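Local coordinates for NAD-dependent dehydrogenase (Rhizobium meliloti, PDB 4Z0P), which reduces glyoxylate and hydroxypyruvate with NADPH as the hydride donor, as a member of the D-isomer-specific 2-hydroxyacid dehydrogenase family, at the interface of chains A and B. Residues are numbered along the deposited sequence; one frame, centred on the assembly and turned at random. Chains: chain A/B, NAD-dependent dehydrogenase.

Helix 97-115 supplies residues to all three contacts, and the interface is a worked example of a two-fold dimer built around paired helices. Contacts 2 and 3 are neighbours, their C-alpha centres about 9 Å apart, and share A:Leu112 and B:Leu112. Contact 1 lies farther out, about 14 Å from contact 3 and 17 Å from contact 2, where a loop of chain B meets the earlier part of the helix. An apolar middle thus gives way to a polar flank. Contact 1 recurs with the chains exchanged, while contact 2 lies across the two-fold and pairs the same residues of both chains, in keeping with the dimers typical of this dehydrogenase family.

Contact 1: the interface of chains A and B. Residues chain A 18, 102, 287; chain B 135-137.
With CG anti to its own carbonyl carbon (chi1 -73°) and the chain extended from CG to NE, A:Arg102 reaches from helix 97-115 to the backbone oxygen of B:Gln135. The contact illustrates how a guanidinium can read main chain instead of a carboxylate. Its end-on nitrogens both donate to one acceptor: NH1 of A:Arg102 lies 2.8 Å from O of B:Gln135, and NH2 of A:Arg102 lies 3.1 Å from the same oxygen. That oxygen sits at the guanidinium edge, in its plane. Seen from the carbonyl, NH2 approaches in plane, whereas NH1 stands 44° above it. Two bonds to one atom should restrict rotation of the arginine tip. The side chain of B:Gln135 turns back on its own loop, bent at chi2 (63°), and its amide NE2 donates to the carbonyl O of B:Pro136 at 2.9 Å, an almost straight bond, which is likely to steady the loop that carries the acceptor. Over one guanidinium face, toward the rim, comes CB of B:Glu137, 4.0 Å from CZ of A:Arg102. The two side chains cross at about a right angle, and the carboxylate is not in contact with the guanidinium, although its opposite charge may favour the pairing at longer range. Beside this grip, a water links helix 16-23 to the loop: it lies 2.8 Å from the carboxylate OE2 of A:Glu18 and 3.0 Å from the backbone N of B:Gln135.

Contact 2: the interface of chains A and B. Residues chain A 109, 112-113, 118, 279; chain B 109, 112-113, 118, 279.
The backbone oxygen of B:Leu112 meets the thioether SD of A:Met109 at 3.6 Å, a packing contact and not a hydrogen bond, for no nitrogen or oxygen here comes within bonding reach of the other chain. With CG anti to the backbone N (chi1 -173°), A:Met109 runs alongside B:Leu112, the two side chains passing in opposite directions, and its SD comes to the leucine's carbonyl. The twin does the same from chain B, so paired 97-115 helices interlock. Where their leucines meet, CD2 of A:Leu113 touches CD2 of B:Leu113 at 3.6 Å. CD1 of A:Leu113 lies over the centre of the A:Tyr279 ring, which should limit how that ring can shift; the twin in chain B does the same. A:His118 and B:His118 reach toward each other tip to tip, their rings edge-to-face with planes 73° apart and NE2 of A:His118 4.0 Å from NE2 of B:His118. An alanine in place of A:His118 would probably open a gap beside B:Tyr279 and leave B:His118 without its ring partner. His118 and Tyr279 also help line an oxalate pocket, the oxalate possibly carried over from crystallisation. At the imidazole edge, CE1 of A:His118 lies 3.7 Å from CD1 of B:Tyr279.

Contact 3: the interface of chains A and B. Residues chain A 104-105, 108, 112, 158; chain B 108, 112, 162.
CG of A:Met108 packs 3.5 Å from the methyl CD1 of B:Leu112, the two side chains crossing at about a right angle, and the exchanged pair repeats the contact. These twin contacts form the apolar centre, an example of methionine and leucine packing across a two-fold between paired helices. In A:Met108 and B:Met108 CG is anti to the backbone N (chi1 180°), which carries CG to the partner leucine's methyl before the chain bends at chi2 and chi3. Against A:Met108 leans B:Met162, from the loop just beyond helix 150-161, itself folded at chi2 and chi3. Its methyl CE tucks in toward helix 97-115 and lies 3.8 Å from CB of A:Met108. The same methyl also meets the backbone of that helix, 3.8 Å from CA of A:Glu105. Farther along the methionine, SD of B:Met162 rests against the aliphatic stem of A:Lys158, 3.8 Å from CD. That stem is extended beyond CG, which lets it pack with its methylenes while its amine continues to the polar rim. In this patch no N or O of one chain lies within bonding reach of the other, and waters make the polar link. One water stands 2.9 Å from NZ of A:Lys158 and also reaches the backbone O of B:Met162. A second water joins the same oxygen to the carboxylate of A:Glu105, so one carbonyl is served by two waters whose other partners are likely to carry opposite charges. This second water is 2.7 Å from OE2 of A:Glu105 and 2.7 Å from O of B:Met162.

Contact 1: the interface of chains A and B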
ATOM      1  N   GLU A  18       8.877   8.456  23.371  1.00 34.67           N
ATOM      2  CA  GLU A  18       9.886   8.008  22.385  1.00 30.91           C
ATOM      3  C   GLU A  18      11.245   8.653  22.623  1.00 29.64           C
ATOM      4  O   GLU A  18      12.283   7.990  22.521  1.00 28.77           O
ATOM      5  CB  GLU A  18       9.415   8.300  20.952  1.00 29.01           C
ATOM      6  CG  GLU A  18       8.186   7.503  20.576  1.00 32.33           C
ATOM      7  CD  GLU A  18       7.837   7.599  19.102  1.00 36.24           C
ATOM      8  OE1 GLU A  18       8.682   8.048  18.298  1.00 45.31           O
ATOM      9  OE2 GLU A  18       6.719   7.179  18.757  1.00 38.86           O
ATOM     10  N   ARG A 102       9.926   4.804   5.784  1.00 19.47           N
ATOM     11  CA  ARG A 102       8.629   5.211   6.341  1.00 19.54           C
ATOM     12  C   ARG A 102       7.842   6.087   5.367  1.00 18.84           C
ATOM     13  O   ARG A 102       6.624   5.889   5.172  1.00 19.07           O
ATOM     14  CB  ARG A 102       8.830   5.890   7.682  1.00 19.49           C
ATOM     15  CG  ARG A 102       9.216   4.970   8.822  1.00 19.99           C
ATOM     16  CD  ARG A 102       9.741   5.753  10.013  1.00 20.47           C
ATOM     17  NE  ARG A 102      10.032   4.883  11.161  1.00 21.47           N
ATOM     18  CZ  ARG A 102       9.154   4.548  12.114  1.00 21.24           C
ATOM     19  NH1 ARG A 102       7.936   5.062  12.120  1.00 23.23           N
ATOM     20  NH2 ARG A 102       9.527   3.730  13.101  1.00 22.30           N
ATOM     21  N   SER A 287       7.696   9.454  10.399  1.00 22.21           N
ATOM     22  CA  SER A 287       8.102   9.838  11.775  1.00 24.07           C
ATOM     23  C   SER A 287       9.607   9.671  11.920  1.00 24.94           C
ATOM     24  O   SER A 287      10.199   8.784  11.308  1.00 24.78           O
ATOM     25  CB  SER A 287       7.391   8.943  12.792  1.00 29.81           C
ATOM     26  OG  SER A 287       6.001   9.268  12.789  1.00 35.02           O
TER
ATOM     27  N   GLN B 135       4.427   4.955  15.965  1.00 22.41           N
ATOM     28  CA  GLN B 135       4.312   4.235  14.703  1.00 21.48           C
ATOM     29  C   GLN B 135       5.493   3.309  14.409  1.00 22.74           C
ATOM     30  O   GLN B 135       6.627   3.767  14.239  1.00 21.43           O
ATOM     31  CB  GLN B 135       4.179   5.278  13.588  1.00 19.96           C
ATOM     32  CG  GLN B 135       4.061   4.696  12.183  1.00 20.31           C
ATOM     33  CD  GLN B 135       2.819   3.859  12.034  1.00 19.61           C
ATOM     34  OE1 GLN B 135       1.710   4.381  12.143  1.00 19.95           O
ATOM     35  NE2 GLN B 135       2.984   2.564  11.830  1.00 20.25           N
ATOM     36  N   PRO B 136       5.242   2.005  14.343  1.00 20.79           N
ATOM     37  CA  PRO B 136       6.299   1.092  13.900  1.00 21.14           C
ATOM     38  C   PRO B 136       6.588   1.220  12.412  1.00 21.54           C
ATOM     39  O   PRO B 136       5.757   1.722  11.646  1.00 21.49           O
ATOM     40  CB  PRO B 136       5.710  -0.287  14.189  1.00 23.33           C
ATOM     41  CG  PRO B 136       4.252  -0.080  14.159  1.00 29.01           C
ATOM     42  CD  PRO B 136       4.018   1.278  14.736  1.00 22.40           C
ATOM     43  N   GLU B 137       7.769   0.795  12.007  1.00 21.06           N
ATOM     44  CA  GLU B 137       8.073   0.692  10.592  1.00 22.26           C
ATOM     45  C   GLU B 137       7.732  -0.734  10.146  1.00 21.82           C
ATOM     46  O   GLU B 137       7.537  -1.649  10.981  1.00 20.45           O
ATOM     47  CB  GLU B 137       9.536   1.041  10.290  1.00 22.30           C
ATOM     48  CG  GLU B 137      10.567   0.093  10.877  1.00 23.41           C
ATOM     49  CD  GLU B 137      11.991   0.388  10.434  1.00 33.56           C
ATOM     50  OE1 GLU B 137      12.264   0.371   9.224  1.00 28.52           O
ATOM     51  OE2 GLU B 137      12.847   0.593  11.317  1.00 30.46           O
TER
HETATM   52  O   HOH W   1       6.446   7.176  15.964  1.00 29.61           O

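Contact 2: the interface of chains A and B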
ATOM      1  N   MET A 109       0.945   3.608   0.336  1.00 17.17           N
ATOM      2  CA  MET A 109      -0.418   3.433   0.861  1.00 18.05           C
ATOM      3  C   MET A 109      -1.401   4.366   0.162  1.00 17.83           C
ATOM      4  O   MET A 109      -2.497   3.942  -0.216  1.00 17.52           O
ATOM      5  CB  MET A 109      -0.472   3.640   2.360  1.00 17.57           C
ATOM      6  CG  MET A 109      -1.828   3.299   2.932  1.00 19.43           C
ATOM      7  SD  MET A 109      -1.815   3.303   4.749  1.00 25.69           S
ATOM      8  CE  MET A 109      -1.594   5.000   5.002  1.00 21.74           C
ATOM      9  N   LEU A 112      -2.110   3.248  -3.443  1.00 17.22           N
ATOM     10  CA  LEU A 112      -2.981   2.082  -3.454  1.00 17.29           C
ATOM     11  C   LEU A 112      -4.407   2.390  -3.032  1.00 19.32           C
ATOM     12  O   LEU A 112      -5.368   1.892  -3.676  1.00 19.40           O
ATOM     13  CB  LEU A 112      -2.389   0.944  -2.631  1.00 17.01           C
ATOM     14  CG  LEU A 112      -1.107   0.332  -3.188  1.00 18.78           C
ATOM     15  CD1 LEU A 112      -0.488  -0.635  -2.181  1.00 20.26           C
ATOM     16  CD2 LEU A 112      -1.310  -0.336  -4.540  1.00 22.00           C
ATOM     17  N   LEU A 113      -4.573   3.220  -2.008  1.00 18.66           N
ATOM     18  CA  LEU A 113      -5.922   3.618  -1.556  1.00 18.59           C
ATOM     19  C   LEU A 113      -6.693   4.270  -2.695  1.00 19.36           C
ATOM     20  O   LEU A 113      -7.873   3.979  -2.904  1.00 19.48           O
ATOM     21  CB  LEU A 113      -5.837   4.577  -0.373  1.00 20.13           C
ATOM     22  CG  LEU A 113      -5.494   4.007   1.015  1.00 21.53           C
ATOM     23  CD1 LEU A 113      -5.235   5.176   1.956  1.00 21.65           C
ATOM     24  CD2 LEU A 113      -6.661   3.186   1.505  1.00 31.99           C
ATOM     25  N   HIS A 118     -10.652   2.728  -2.533  1.00 18.71           N
ATOM     26  CA  HIS A 118     -10.948   2.371  -1.148  1.00 17.37           C
ATOM     27  C   HIS A 118     -12.140   3.121  -0.601  1.00 19.20           C
ATOM     28  O   HIS A 118     -13.004   2.511   0.042  1.00 19.56           O
ATOM     29  CB  HIS A 118      -9.727   2.591  -0.268  1.00 20.14           C
ATOM     30  CG  HIS A 118      -9.977   2.272   1.163  1.00 20.04           C
ATOM     31  ND1 HIS A 118     -10.149   0.977   1.605  1.00 20.97           N
ATOM     32  CD2 HIS A 118     -10.098   3.065   2.252  1.00 21.19           C
ATOM     33  CE1 HIS A 118     -10.335   0.990   2.913  1.00 22.38           C
ATOM     34  NE2 HIS A 118     -10.306   2.243   3.331  1.00 21.70           N
ATOM     35  N   TYR A 279      -8.051  11.934   2.350  1.00 19.50           N
ATOM     36  CA  TYR A 279      -7.451  11.260   3.491  1.00 18.20           C
ATOM     37  C   TYR A 279      -6.571  12.215   4.259  1.00 19.20           C
ATOM     38  O   TYR A 279      -5.626  12.762   3.699  1.00 19.77           O
ATOM     39  CB  TYR A 279      -6.572  10.107   3.058  1.00 18.54           C
ATOM     40  CG  TYR A 279      -7.307   9.001   2.361  1.00 20.26           C
ATOM     41  CD1 TYR A 279      -8.099   8.122   3.073  1.00 20.61           C
ATOM     42  CD2 TYR A 279      -7.270   8.875   0.992  1.00 20.03           C
ATOM     43  CE1 TYR A 279      -8.760   7.085   2.449  1.00 20.90           C
ATOM     44  CE2 TYR A 279      -7.955   7.858   0.327  1.00 21.03           C
ATOM     45  CZ  TYR A 279      -8.709   6.960   1.060  1.00 20.44           C
ATOM     46  OH  TYR A 279      -9.351   5.945   0.422  1.00 22.83           O
TER
ATOM     47  N   MET B 109      -1.770  -3.300   0.064  1.00 17.17           N
ATOM     48  CA  MET B 109      -2.664  -2.280   0.634  1.00 18.05           C
ATOM     49  C   MET B 109      -3.126  -2.673   2.033  1.00 17.83           C
ATOM     50  O   MET B 109      -3.126  -1.840   2.943  1.00 17.52           O
ATOM     51  CB  MET B 109      -3.859  -2.021  -0.261  1.00 17.57           C
ATOM     52  CG  MET B 109      -4.694  -0.861   0.229  1.00 19.43           C
ATOM     53  SD  MET B 109      -5.971  -0.392  -0.973  1.00 25.69           S
ATOM     54  CE  MET B 109      -6.972  -1.798  -0.849  1.00 21.74           C
ATOM     55  N   LEU B 112      -0.298  -2.348   4.611  1.00 17.22           N
ATOM     56  CA  LEU B 112      -0.051  -0.948   4.924  1.00 17.29           C
ATOM     57  C   LEU B 112      -1.166  -0.306   5.734  1.00 19.32           C
ATOM     58  O   LEU B 112      -0.877   0.443   6.704  1.00 19.40           O
ATOM     59  CB  LEU B 112       0.256  -0.146   3.666  1.00 17.01           C
ATOM     60  CG  LEU B 112       1.564  -0.503   2.966  1.00 18.78           C
ATOM     61  CD1 LEU B 112       1.662   0.196   1.612  1.00 20.26           C
ATOM     62  CD2 LEU B 112       2.789  -0.217   3.822  1.00 22.00           C
ATOM     63  N   LEU B 113      -2.415  -0.608   5.396  1.00 18.66           N
ATOM     64  CA  LEU B 113      -3.563  -0.072   6.155  1.00 18.59           C
ATOM     65  C   LEU B 113      -3.465  -0.473   7.620  1.00 19.36           C
ATOM     66  O   LEU B 113      -3.695   0.346   8.513  1.00 19.48           O
ATOM     67  CB  LEU B 113      -4.880  -0.570   5.569  1.00 20.13           C
ATOM     68  CG  LEU B 113      -5.393   0.063   4.264  1.00 21.53           C
ATOM     69  CD1 LEU B 113      -6.575  -0.761   3.770  1.00 21.65           C
ATOM     70  CD2 LEU B 113      -5.823   1.481   4.548  1.00 31.99           C
ATOM     71  N   HIS B 118      -4.541   2.952   9.900  1.00 18.71           N
ATOM     72  CA  HIS B 118      -5.458   3.762   9.102  1.00 17.37           C
ATOM     73  C   HIS B 118      -6.794   3.957   9.781  1.00 19.20           C
ATOM     74  O   HIS B 118      -7.308   5.083   9.807  1.00 19.56           O
ATOM     75  CB  HIS B 118      -5.643   3.155   7.720  1.00 20.14           C
ATOM     76  CG  HIS B 118      -6.593   3.923   6.871  1.00 20.04           C
ATOM     77  ND1 HIS B 118      -6.279   5.165   6.360  1.00 20.97           N
ATOM     78  CD2 HIS B 118      -7.847   3.644   6.449  1.00 21.19           C
ATOM     79  CE1 HIS B 118      -7.292   5.600   5.633  1.00 22.38           C
ATOM     80  NE2 HIS B 118      -8.255   4.696   5.669  1.00 21.70           N
ATOM     81  N   TYR B 279     -11.809  -4.510   7.279  1.00 19.50           N
ATOM     82  CA  TYR B 279     -11.974  -3.998   5.927  1.00 18.20           C
ATOM     83  C   TYR B 279     -12.635  -5.035   5.053  1.00 19.20           C
ATOM     84  O   TYR B 279     -12.108  -6.132   4.899  1.00 19.77           O
ATOM     85  CB  TYR B 279     -10.642  -3.672   5.288  1.00 18.54           C
ATOM     86  CG  TYR B 279      -9.883  -2.574   5.974  1.00 20.26           C
ATOM     87  CD1 TYR B 279     -10.267  -1.256   5.831  1.00 20.61           C
ATOM     88  CD2 TYR B 279      -8.832  -2.855   6.815  1.00 20.03           C
ATOM     89  CE1 TYR B 279      -9.564  -0.235   6.436  1.00 20.90           C
ATOM     90  CE2 TYR B 279      -8.121  -1.847   7.468  1.00 21.03           C
ATOM     91  CZ  TYR B 279      -8.493  -0.529   7.280  1.00 20.44           C
ATOM     92  OH  TYR B 279      -7.783   0.460   7.886  1.00 22.83           O
TER

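Contact 3: the interface of chains A and B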
ATOM      1  N   SER A 104       8.132   6.098   2.118  1.00 18.24           N
ATOM      2  CA  SER A 104       7.712   5.269   1.017  1.00 17.94           C
ATOM      3  C   SER A 104       6.519   4.406   1.355  1.00 19.59           C
ATOM      4  O   SER A 104       5.663   4.189   0.503  1.00 18.82           O
ATOM      5  CB  SER A 104       8.870   4.449   0.489  1.00 18.66           C
ATOM      6  OG  SER A 104       9.800   5.336  -0.151  1.00 20.32           O
ATOM      7  N   GLU A 105       6.430   3.952   2.602  1.00 18.28           N
ATOM      8  CA  GLU A 105       5.219   3.271   3.069  1.00 17.44           C
ATOM      9  C   GLU A 105       3.991   4.147   2.902  1.00 19.67           C
ATOM     10  O   GLU A 105       2.960   3.709   2.409  1.00 18.37           O
ATOM     11  CB  GLU A 105       5.301   2.911   4.544  1.00 18.39           C
ATOM     12  CG  GLU A 105       6.338   1.867   4.923  1.00 18.87           C
ATOM     13  CD  GLU A 105       6.583   1.806   6.430  1.00 20.53           C
ATOM     14  OE1 GLU A 105       5.868   2.505   7.180  1.00 20.47           O
ATOM     15  OE2 GLU A 105       7.532   1.108   6.848  1.00 20.65           O
ATOM     16  N   MET A 108       3.170   4.824  -0.866  1.00 16.90           N
ATOM     17  CA  MET A 108       2.607   3.600  -1.444  1.00 16.62           C
ATOM     18  C   MET A 108       1.184   3.404  -0.961  1.00 18.79           C
ATOM     19  O   MET A 108       0.296   3.070  -1.761  1.00 18.14           O
ATOM     20  CB  MET A 108       3.457   2.396  -1.036  1.00 18.48           C
ATOM     21  CG  MET A 108       2.964   1.045  -1.579  1.00 19.50           C
ATOM     22  SD  MET A 108       3.021   0.935  -3.390  1.00 21.17           S
ATOM     23  CE  MET A 108       4.804   0.974  -3.611  1.00 21.87           C
ATOM     24  N   LEU A 112      -2.110   3.248  -3.443  1.00 17.22           N
ATOM     25  CA  LEU A 112      -2.981   2.082  -3.454  1.00 17.29           C
ATOM     26  C   LEU A 112      -4.407   2.390  -3.032  1.00 19.32           C
ATOM     27  O   LEU A 112      -5.368   1.892  -3.676  1.00 19.40           O
ATOM     28  CB  LEU A 112      -2.389   0.944  -2.631  1.00 17.01           C
ATOM     29  CG  LEU A 112      -1.107   0.332  -3.188  1.00 18.78           C
ATOM     30  CD1 LEU A 112      -0.488  -0.635  -2.181  1.00 20.26           C
ATOM     31  CD2 LEU A 112      -1.310  -0.336  -4.540  1.00 22.00           C
ATOM     32  N   LYS A 158      10.050   2.331  -5.521  1.00 20.65           N
ATOM     33  CA  LYS A 158       9.103   1.394  -4.928  1.00 21.50           C
ATOM     34  C   LYS A 158       7.765   1.344  -5.642  1.00 21.89           C
ATOM     35  O   LYS A 158       7.211   0.269  -5.839  1.00 19.13           O
ATOM     36  CB  LYS A 158       8.967   1.645  -3.432  1.00 19.46           C
ATOM     37  CG  LYS A 158      10.198   1.132  -2.693  1.00 20.44           C
ATOM     38  CD  LYS A 158      10.327   1.623  -1.297  1.00 23.36           C
ATOM     39  CE  LYS A 158      11.450   0.956  -0.540  1.00 23.79           C
ATOM     40  NZ  LYS A 158      11.673   1.558   0.777  1.00 24.80           N
TER
ATOM     41  N   MET B 108      -0.571  -5.796  -0.394  1.00 16.90           N
ATOM     42  CA  MET B 108       0.247  -4.667   0.061  1.00 16.62           C
ATOM     43  C   MET B 108      -0.635  -3.609   0.695  1.00 18.79           C
ATOM     44  O   MET B 108      -0.293  -3.071   1.760  1.00 18.14           O
ATOM     45  CB  MET B 108       1.000  -4.062  -1.125  1.00 18.48           C
ATOM     46  CG  MET B 108       1.893  -2.860  -0.776  1.00 19.50           C
ATOM     47  SD  MET B 108       3.256  -3.282   0.346  1.00 21.17           S
ATOM     48  CE  MET B 108       4.202  -4.341  -0.756  1.00 21.87           C
ATOM     49  N   LEU B 112      -0.298  -2.348   4.611  1.00 17.22           N
ATOM     50  CA  LEU B 112      -0.051  -0.948   4.924  1.00 17.29           C
ATOM     51  C   LEU B 112      -1.166  -0.306   5.734  1.00 19.32           C
ATOM     52  O   LEU B 112      -0.877   0.443   6.704  1.00 19.40           O
ATOM     53  CB  LEU B 112       0.256  -0.146   3.666  1.00 17.01           C
ATOM     54  CG  LEU B 112       1.564  -0.503   2.966  1.00 18.78           C
ATOM     55  CD1 LEU B 112       1.662   0.196   1.612  1.00 20.26           C
ATOM     56  CD2 LEU B 112       2.789  -0.217   3.822  1.00 22.00           C
ATOM     57  N   MET B 162       9.238  -3.751   0.380  1.00 19.48           N
ATOM     58  CA  MET B 162       8.726  -2.559   1.062  1.00 19.86           C
ATOM     59  C   MET B 162       9.170  -2.455   2.515  1.00 22.21           C
ATOM     60  O   MET B 162       8.890  -1.448   3.171  1.00 23.01           O
ATOM     61  CB  MET B 162       7.204  -2.512   0.969  1.00 20.43           C
ATOM     62  CG  MET B 162       6.686  -2.000  -0.372  1.00 20.13           C
ATOM     63  SD  MET B 162       7.115  -0.301  -0.704  1.00 22.49           S
ATOM     64  CE  MET B 162       6.259   0.535   0.641  1.00 23.03           C
TER
HETATM   65  O   HOH W   2       9.466   0.064   5.329  1.00 20.32           O
HETATM   66  O   HOH W   3       9.152   1.356   2.217  1.00 21.36           O